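Local coordinates for protein orotidine 5'-phosphate decarboxylase (Methanocaldococcus jannaschii, PDB 4LUI) that probably catalyses the decarboxylation of orotidine 5'-monophosphate to UMP, the last step of de novo UMP biosynthesis, as a homodimeric TIM-barrel enzyme, at residues 170-175 with 196-201. Numbering follows the deposited sequence.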
loop_
_atom_site.group_PDB
_atom_site.type_symbol
_atom_site.label_atom_id
_atom_site.label_comp_id
_atom_site.label_asym_id
_atom_site.label_seq_id
_atom_site.Cartn_x
_atom_site.Cartn_y
_atom_site.Cartn_z
ATOM N N GLU B 170 -8.271 22.261 -15.571
ATOM C CA GLU B 170 -8.027 23.465 -14.788
ATOM C C GLU B 170 -7.411 23.107 -13.438
ATOM O O GLU B 170 -6.569 23.833 -12.918
ATOM C CB GLU B 170 -9.320 24.260 -14.601
ATOM C CG GLU B 170 -9.958 24.749 -15.907
ATOM C CD GLU B 170 -10.911 23.739 -16.547
ATOM O OE1 GLU B 170 -10.954 22.571 -16.106
ATOM O OE2 GLU B 170 -11.629 24.129 -17.494
ATOM N N ARG B 171 -7.836 21.981 -12.873
ATOM C CA ARG B 171 -7.300 21.518 -11.597
ATOM C C ARG B 171 -5.878 20.985 -11.750
ATOM O O ARG B 171 -5.023 21.204 -10.886
ATOM C CB ARG B 171 -8.218 20.455 -10.990
ATOM C CG ARG B 171 -7.697 19.814 -9.717
ATOM C CD ARG B 171 -7.573 20.823 -8.572
ATOM N NE ARG B 171 -6.864 20.214 -7.448
ATOM C CZ ARG B 171 -6.304 20.887 -6.448
ATOM N NH1 ARG B 171 -6.370 22.214 -6.401
ATOM N NH2 ARG B 171 -5.668 20.222 -5.495
ATOM N N LEU B 172 -5.624 20.281 -12.852
ATOM C CA LEU B 172 -4.277 19.788 -13.143
ATOM C C LEU B 172 -3.286 20.953 -13.246
ATOM O O LEU B 172 -2.176 20.897 -12.708
ATOM C CB LEU B 172 -4.290 18.960 -14.437
ATOM C CG LEU B 172 -2.981 18.273 -14.840
ATOM C CD1 LEU B 172 -2.488 17.349 -13.738
ATOM C CD2 LEU B 172 -3.185 17.482 -16.129
ATOM N N LYS B 173 -3.701 22.023 -13.908
ATOM C CA LYS B 173 -2.866 23.215 -14.009
ATOM C C LYS B 173 -2.541 23.786 -12.624
ATOM O O LYS B 173 -1.409 24.182 -12.355
ATOM C CB LYS B 173 -3.541 24.266 -14.890
ATOM C CG LYS B 173 -2.702 25.508 -15.125
ATOM C CD LYS B 173 -3.361 26.425 -16.139
ATOM C CE LYS B 173 -2.493 27.642 -16.448
ATOM N NZ LYS B 173 -2.444 28.605 -15.311
ATOM N N GLU B 174 -3.529 23.809 -11.736
ATOM C CA GLU B 174 -3.313 24.314 -10.385
ATOM C C GLU B 174 -2.309 23.446 -9.625
ATOM O O GLU B 174 -1.439 23.957 -8.916
ATOM C CB GLU B 174 -4.637 24.386 -9.621
ATOM C CG GLU B 174 -5.583 25.431 -10.160
ATOM C CD GLU B 174 -6.953 25.376 -9.507
ATOM O OE1 GLU B 174 -7.370 24.282 -9.084
ATOM O OE2 GLU B 174 -7.609 26.434 -9.415
ATOM N N ILE B 175 -2.441 22.136 -9.776
ATOM C CA ILE B 175 -1.535 21.194 -9.134
ATOM C C ILE B 175 -0.080 21.394 -9.594
ATOM O O ILE B 175 0.825 21.482 -8.770
ATOM C CB ILE B 175 -2.000 19.739 -9.370
ATOM C CG1 ILE B 175 -3.362 19.513 -8.705
ATOM C CG2 ILE B 175 -1.003 18.759 -8.812
ATOM C CD1 ILE B 175 -4.077 18.272 -9.214
ATOM N N GLU B 196 -8.921 15.803 -23.447
ATOM C CA GLU B 196 -8.700 17.086 -24.093
ATOM C C GLU B 196 -8.086 18.114 -23.141
ATOM O O GLU B 196 -8.284 18.046 -21.924
ATOM C CB GLU B 196 -9.993 17.609 -24.714
ATOM C CG GLU B 196 -9.758 18.579 -25.853
ATOM C CD GLU B 196 -8.686 18.102 -26.837
ATOM O OE1 GLU B 196 -7.512 18.536 -26.712
ATOM O OE2 GLU B 196 -9.021 17.295 -27.735
ATOM N N ASP B 197 -7.305 19.027 -23.713
ATOM C CA ASP B 197 -6.792 20.198 -23.009
ATOM C C ASP B 197 -5.858 19.896 -21.837
ATOM O O ASP B 197 -5.771 20.687 -20.889
ATOM C CB ASP B 197 -7.952 21.097 -22.564
ATOM C CG ASP B 197 -8.807 21.561 -23.733
ATOM O OD1 ASP B 197 -8.236 21.983 -24.766
ATOM O OD2 ASP B 197 -10.050 21.488 -23.630
ATOM N N ILE B 198 -5.156 18.767 -21.891
ATOM C CA ILE B 198 -4.104 18.517 -20.905
ATOM C C ILE B 198 -2.702 18.473 -21.504
ATOM O O ILE B 198 -1.736 18.781 -20.821
ATOM C CB ILE B 198 -4.341 17.251 -20.059
ATOM C CG1 ILE B 198 -4.243 15.978 -20.906
ATOM C CG2 ILE B 198 -5.684 17.343 -19.336
ATOM C CD1 ILE B 198 -4.158 14.728 -20.065
ATOM N N LEU B 199 -2.586 18.105 -22.775
ATOM C CA LEU B 199 -1.268 18.002 -23.396
ATOM C C LEU B 199 -0.547 19.344 -23.487
ATOM O O LEU B 199 0.679 19.390 -23.506
ATOM C CB LEU B 199 -1.360 17.345 -24.777
ATOM C CG LEU B 199 -1.841 15.892 -24.781
ATOM C CD1 LEU B 199 -1.711 15.280 -26.175
ATOM C CD2 LEU B 199 -1.085 15.063 -23.757
ATOM N N ASN B 200 -1.303 20.435 -23.534
ATOM C CA ASN B 200 -0.697 21.766 -23.555
ATOM C C ASN B 200 -0.247 22.227 -22.169
ATOM O O ASN B 200 0.474 23.218 -22.035
ATOM C CB ASN B 200 -1.650 22.784 -24.182
ATOM C CG ASN B 200 -3.066 22.653 -23.662
ATOM O OD1 ASN B 200 -3.283 22.460 -22.469
ATOM N ND2 ASN B 200 -4.041 22.745 -24.562
ATOM N N ILE B 201 -0.685 21.493 -21.148
ATOM C CA ILE B 201 -0.325 21.749 -19.758
ATOM C C ILE B 201 0.936 20.974 -19.403
ATOM O O ILE B 201 1.741 21.417 -18.593
ATOM C CB ILE B 201 -1.462 21.291 -18.810
ATOM C CG1 ILE B 201 -2.747 22.066 -19.107
ATOM C CG2 ILE B 201 -1.070 21.455 -17.342
ATOM C CD1 ILE B 201 -3.882 21.757 -18.152
#
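Ile-201 N donates to Ile-198 O at 2.9 Å, a backbone bond that closes a turn whose two isoleucines face Leu-172 and Lys-173 of helix 169-179. No hydrogen bond crosses between the segments; the contact is made by aliphatic carbons. Leu-172 points its CB at the turn and sends CD2 against the branch point of Ile-198, 4.1 Å from CG2 and equally far from CB, the two side chains meeting at a slant. Ile-201 holds CG2 anti to its backbone N (chi1 -61° for the CG1 branch), which lays that methyl over the helix backbone, 4.2 Å from Lys-173 CA and 4.5 Å from Leu-172 CG. The CG1 branch of Ile-201 carries CD1 to 4.1 Å from Lys-173 CB. Only the root of the lysine takes part: the chain runs extended and bends at chi4 (-71°), and NZ pairs with Glu-177 one turn further along the same helix. Glu-196, which opens the second segment and probably binds substrate, does not touch the helix. In the outer layer of the (beta/alpha)8 TIM barrel, helix 169-179, which follows strand 161-163, here meets the irregular helical turn between strands 183-186 and 207-210.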